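Local coordinates for 3-oxoacyl-[acyl-carrier-protein] synthase (Arabidopsis thaliana, PDB 2IX4) that catalyses the condensation steps of mitochondrial fatty acid synthesis, lengthening an acyl chain by two carbons taken from malonyl-ACP, at the interface of chains A and B. Sequence-based numbering; all coordinates share one arbitrary frame. Chains: chain A/B, 3-oxoacyl-[acyl-carrier-protein] synthase.

Contact 1: the interface of chains A and B. Residues chain A 42, 45, 49, 53, 131, 135, 138; chain B 137-138.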
ATOM      1  N   MET A  42       8.395 -17.520 -17.514  1.00 21.93           N
ATOM      2  CA  MET A  42       8.071 -18.904 -17.163  1.00 21.35           C
ATOM      3  C   MET A  42       9.249 -19.868 -17.336  1.00 20.98           C
ATOM      4  O   MET A  42       9.083 -20.971 -17.855  1.00 20.88           O
ATOM      5  CB  MET A  42       6.862 -19.384 -17.974  1.00 21.39           C
ATOM      6  CG  MET A  42       5.535 -18.789 -17.527  1.00 21.33           C
ATOM      7  SD  MET A  42       4.167 -19.186 -18.636  1.00 22.38           S
ATOM      8  CE  MET A  42       4.109 -20.974 -18.526  1.00 21.22           C
ATOM      9  N   PHE A  45       8.871 -23.535 -16.306  1.00 19.20           N
ATOM     10  CA  PHE A  45       7.902 -24.364 -17.028  1.00 19.21           C
ATOM     11  C   PHE A  45       8.517 -24.937 -18.305  1.00 19.39           C
ATOM     12  O   PHE A  45       9.463 -24.365 -18.853  1.00 19.18           O
ATOM     13  CB  PHE A  45       6.651 -23.554 -17.369  1.00 19.06           C
ATOM     14  CG  PHE A  45       5.832 -23.156 -16.171  1.00 18.97           C
ATOM     15  CD1 PHE A  45       6.120 -21.986 -15.470  1.00 18.51           C
ATOM     16  CD2 PHE A  45       4.758 -23.941 -15.755  1.00 18.68           C
ATOM     17  CE1 PHE A  45       5.358 -21.607 -14.362  1.00 18.22           C
ATOM     18  CE2 PHE A  45       3.989 -23.571 -14.649  1.00 18.49           C
ATOM     19  CZ  PHE A  45       4.293 -22.402 -13.950  1.00 18.07           C
ATOM     20  N   THR A  49       4.240 -25.911 -22.294  1.00 19.60           N
ATOM     21  CA  THR A  49       3.418 -25.077 -21.417  1.00 19.24           C
ATOM     22  C   THR A  49       3.587 -23.593 -21.762  1.00 18.98           C
ATOM     23  O   THR A  49       2.601 -22.859 -21.808  1.00 18.83           O
ATOM     24  CB  THR A  49       3.722 -25.352 -19.920  1.00 19.26           C
ATOM     25  OG1 THR A  49       3.569 -26.752 -19.658  1.00 19.17           O
ATOM     26  CG2 THR A  49       2.780 -24.570 -19.002  1.00 19.03           C
ATOM     27  N   THR A  53       0.606 -21.286 -23.190  1.00 17.55           N
ATOM     28  CA  THR A  53       0.260 -20.104 -22.406  1.00 17.24           C
ATOM     29  C   THR A  53       0.269 -18.842 -23.266  1.00 17.21           C
ATOM     30  O   THR A  53      -0.667 -18.040 -23.201  1.00 16.94           O
ATOM     31  CB  THR A  53       1.186 -19.937 -21.174  1.00 17.20           C
ATOM     32  OG1 THR A  53       1.119 -21.119 -20.366  1.00 16.79           O
ATOM     33  CG2 THR A  53       0.763 -18.740 -20.334  1.00 17.23           C
ATOM     34  N   VAL A 131       3.675 -17.453  -8.938  1.00 20.34           N
ATOM     35  CA  VAL A 131       3.386 -18.501  -9.923  1.00 20.02           C
ATOM     36  C   VAL A 131       4.387 -19.659  -9.807  1.00 20.04           C
ATOM     37  O   VAL A 131       3.994 -20.833  -9.815  1.00 19.82           O
ATOM     38  CB  VAL A 131       3.338 -17.929 -11.374  1.00 19.99           C
ATOM     39  CG1 VAL A 131       3.407 -19.041 -12.417  1.00 19.35           C
ATOM     40  CG2 VAL A 131       2.072 -17.101 -11.574  1.00 19.48           C
ATOM     41  N   GLN A 135       3.499 -23.489  -8.589  1.00 18.71           N
ATOM     42  CA  GLN A 135       3.910 -24.641  -9.401  1.00 18.40           C
ATOM     43  C   GLN A 135       4.489 -25.757  -8.528  1.00 18.31           C
ATOM     44  O   GLN A 135       4.299 -26.940  -8.819  1.00 18.19           O
ATOM     45  CB  GLN A 135       4.927 -24.210 -10.465  1.00 18.29           C
ATOM     46  CG  GLN A 135       5.269 -25.280 -11.495  1.00 17.97           C
ATOM     47  CD  GLN A 135       6.501 -24.942 -12.317  1.00 17.70           C
ATOM     48  OE1 GLN A 135       7.178 -23.942 -12.066  1.00 18.05           O
ATOM     49  NE2 GLN A 135       6.801 -25.777 -13.303  1.00 17.28           N
ATOM     50  N   CYS A 138       1.545 -27.692  -7.217  1.00 20.56           N
ATOM     51  CA  CYS A 138       0.966 -28.532  -8.272  1.00 21.26           C
ATOM     52  C   CYS A 138       1.823 -29.759  -8.584  1.00 21.50           C
ATOM     53  O   CYS A 138       1.295 -30.842  -8.847  1.00 21.44           O
ATOM     54  CB  CYS A 138       0.746 -27.724  -9.554  1.00 21.33           C
ATOM     55  SG  CYS A 138      -0.410 -26.339  -9.419  1.00 22.87           S
TER
ATOM     56  N   ILE B 137      -2.409 -22.580 -15.410  1.00 17.63           N
ATOM     57  CA  ILE B 137      -1.228 -22.648 -16.278  1.00 17.99           C
ATOM     58  C   ILE B 137      -0.663 -24.072 -16.312  1.00 18.45           C
ATOM     59  O   ILE B 137      -0.458 -24.634 -17.388  1.00 18.41           O
ATOM     60  CB  ILE B 137      -0.123 -21.637 -15.862  1.00 17.89           C
ATOM     61  CG1 ILE B 137      -0.593 -20.198 -16.103  1.00 17.72           C
ATOM     62  CG2 ILE B 137       1.172 -21.912 -16.627  1.00 17.57           C
ATOM     63  CD1 ILE B 137       0.278 -19.132 -15.461  1.00 17.87           C
ATOM     64  N   CYS B 138      -0.430 -24.645 -15.132  1.00 19.22           N
ATOM     65  CA  CYS B 138       0.106 -26.005 -15.005  1.00 20.10           C
ATOM     66  C   CYS B 138      -0.781 -27.055 -15.679  1.00 20.38           C
ATOM     67  O   CYS B 138      -0.281 -28.030 -16.244  1.00 20.43           O
ATOM     68  CB  CYS B 138       0.300 -26.370 -13.529  1.00 20.08           C
ATOM     69  SG  CYS B 138       1.457 -25.325 -12.614  1.00 21.64           S
TER
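The C-terminal turn of helix 127-138 of chain B, with B:Ile137 and B:Cys138, packs on chain A at the homodimer interface. Chain A offers helix 47-55, the loop residues A:Met42 and A:Phe45, and its own helix 127-138. The gamma-methyl CG2 of B:Ile137 is central. It lies anti to the backbone N, and this sends it between the side chains of chain A. A:Met42 bends at chi3 (62°), which turns its terminal methyl CE to within 3.6 Å of B:Ile137 CG2. A:Phe45 CE2 meets B:Ile137 CG2 at 3.8 Å, the two side chains crossing at about a right angle. A:Thr49 CG2 lies 3.9 Å from B:Ile137 CG2. B:Cys138 SG sits at the edge of the A:Phe45 ring, in plane, 3.7 Å from A:Phe45 CE2. The amide carbon CD of A:Gln135 covers one face of that ring near its rim. The two Cys138 sulfurs face each other, A:Cys138 SG lying 3.8 Å from B:Cys138 SG, too far for a disulfide. A:Thr53 OG1 donates to A:Thr49 O (2.7 Å), from above the carbonyl plane, and also touches B:Ile137 CG2. An alanine in place of A:Thr53 would probably leave the A:Thr49 carbonyl without this hydroxyl and open a small gap beside the isoleucine methyl. The patch joins the two subunits by apolar packing at one end of the dimer.

Contact 2: the interface of chains A and B. Residues chain A 170-171, 192, 197; chain B 279-280, 302.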
ATOM      1  N   GLY A 170      13.967   7.794   8.631  1.00 19.71           N
ATOM      2  CA  GLY A 170      12.707   8.525   8.691  1.00 19.96           C
ATOM      3  C   GLY A 170      11.565   7.584   8.358  1.00 20.25           C
ATOM      4  O   GLY A 170      11.768   6.368   8.290  1.00 20.26           O
ATOM      5  N   PRO A 171      10.354   8.130   8.141  1.00 20.49           N
ATOM      6  CA  PRO A 171       9.203   7.285   7.804  1.00 20.67           C
ATOM      7  C   PRO A 171       9.510   6.285   6.682  1.00 21.03           C
ATOM      8  O   PRO A 171       9.999   6.673   5.618  1.00 20.94           O
ATOM      9  CB  PRO A 171       8.146   8.296   7.353  1.00 20.61           C
ATOM     10  CG  PRO A 171       8.490   9.547   8.073  1.00 20.28           C
ATOM     11  CD  PRO A 171       9.993   9.559   8.199  1.00 20.38           C
ATOM     12  N   MET A 192       3.920  14.202   4.903  1.00 20.66           N
ATOM     13  CA  MET A 192       4.853  13.906   5.989  1.00 20.85           C
ATOM     14  C   MET A 192       5.890  15.014   6.197  1.00 20.76           C
ATOM     15  O   MET A 192       6.184  15.379   7.334  1.00 20.80           O
ATOM     16  CB  MET A 192       5.543  12.555   5.766  1.00 20.94           C
ATOM     17  CG  MET A 192       4.604  11.361   5.880  1.00 21.58           C
ATOM     18  SD  MET A 192       5.314   9.784   5.357  1.00 23.35           S
ATOM     19  CE  MET A 192       3.845   8.759   5.381  1.00 23.01           C
ATOM     20  N   ASP A 197       7.244  15.140   9.912  1.00 20.35           N
ATOM     21  CA  ASP A 197       7.671  13.750  10.118  1.00 20.37           C
ATOM     22  C   ASP A 197       9.057  13.487   9.528  1.00 20.28           C
ATOM     23  O   ASP A 197       9.782  12.601   9.987  1.00 20.31           O
ATOM     24  CB  ASP A 197       6.670  12.775   9.484  1.00 20.27           C
ATOM     25  CG  ASP A 197       5.283  12.863  10.104  1.00 20.88           C
ATOM     26  OD1 ASP A 197       5.157  12.765  11.345  1.00 21.03           O
ATOM     27  OD2 ASP A 197       4.308  13.013   9.342  1.00 21.46           O
TER
ATOM     28  N   MET B 279       6.724   7.394  13.024  1.00 21.63           N
ATOM     29  CA  MET B 279       7.169   6.542  11.928  1.00 21.59           C
ATOM     30  C   MET B 279       8.682   6.509  11.866  1.00 21.27           C
ATOM     31  O   MET B 279       9.339   7.533  12.042  1.00 21.28           O
ATOM     32  CB  MET B 279       6.634   7.055  10.592  1.00 21.78           C
ATOM     33  CG  MET B 279       5.136   6.929  10.399  1.00 22.67           C
ATOM     34  SD  MET B 279       4.652   7.656   8.828  1.00 24.91           S
ATOM     35  CE  MET B 279       4.765   9.401   9.210  1.00 25.34           C
ATOM     36  N   SER B 280       9.231   5.328  11.605  1.00 20.98           N
ATOM     37  CA  SER B 280      10.673   5.174  11.438  1.00 20.85           C
ATOM     38  C   SER B 280      11.011   3.960  10.582  1.00 20.65           C
ATOM     39  O   SER B 280      10.141   3.150  10.253  1.00 20.42           O
ATOM     40  CB  SER B 280      11.369   5.060  12.798  1.00 20.75           C
ATOM     41  OG  SER B 280      11.141   3.784  13.375  1.00 21.32           O
ATOM     42  N   ARG B 302       8.861   9.478  18.514  1.00 20.20           N
ATOM     43  CA  ARG B 302       8.225  10.391  17.568  1.00 19.96           C
ATOM     44  C   ARG B 302       6.737  10.611  17.861  1.00 20.14           C
ATOM     45  O   ARG B 302       6.265  11.746  17.830  1.00 19.98           O
ATOM     46  CB  ARG B 302       8.467   9.930  16.125  1.00 19.73           C
ATOM     47  CG  ARG B 302       9.847  10.352  15.611  1.00 19.15           C
ATOM     48  CD  ARG B 302      10.357   9.507  14.455  1.00 17.53           C
ATOM     49  NE  ARG B 302      11.751   9.845  14.164  1.00 17.26           N
ATOM     50  CZ  ARG B 302      12.472   9.336  13.168  1.00 16.92           C
ATOM     51  NH1 ARG B 302      11.946   8.446  12.337  1.00 16.51           N
ATOM     52  NH2 ARG B 302      13.731   9.723  13.007  1.00 15.25           N
TER
HETATM   53  O   HOH W   1       6.924  10.429  12.484  1.00 14.16           O
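B:Met279, on strand 272-281, packs CB, SD and CE of its side chain against A:Pro171, A:Met192 and A:Asp197 across the homodimer interface. It hides 61 Å² of its surface against chain A.

The apolar contacts follow this side chain outward. Near its base, B:Met279 CB lies 3.8 Å from A:Pro171 CB. The proline ring and the methionine chain cross at about a right angle. Further out, the thioether SD of B:Met279 meets the methyl CE of A:Met192 at 3.7 Å. A:Met192 comes from helix 181-195 with its chain extended beyond CG, which carries its sulfur and methyl to the partner. B:Met279 is extended as far as SD and then bends at chi3 (-75°). The bend places the methyl B:Met279 CE 3.6 Å from the carboxylate carbon A:Asp197 CG. This methyl also touches CG and SD of A:Met192 and the ring atom CG of A:Pro171. Three residues of chain A thus touch the tip of one methionine.

A polar link runs through water. Water 1 lies 3.1 Å from the carboxylate oxygen OD1 of A:Asp197 and 3.1 Å from the backbone N of B:Met279. The same aspartate therefore meets B:Met279 at both ends, its methyl directly and its amide through the water.

Within chain B, B:Arg302 of helix 294-307 supports the strand. Its extended chain carries the guanidinium to the carbonyl of B:Met279, and this second-shell bond should help hold the backbone beneath the methionine in place. The same nitrogen, NH1, also lies against A:Gly170 CA of chain A. The B:Arg302 NH1 to B:Met279 O bond is 2.8 Å long, lies in the carbonyl plane on a lone pair, and is fairly straight, 160° at the hydrogen.

The centres of the C-alpha atoms of contact 1 and contact 2 lie about 42 Å apart, and the two share no residue and no helix or strand. Contact 1 joins helices and loops at one end of the dimer. Contact 2 joins a strand of one chain to a loop and helix of the other near the opposite end. Their centres lie about 25 Å and 24 Å from the active-site A:Cys179, so neither lines the catalytic centre. Two-fold symmetry repeats each contact with the chains exchanged. Two patches this far apart are likely to hold the relative orientation of the subunits better than either could alone.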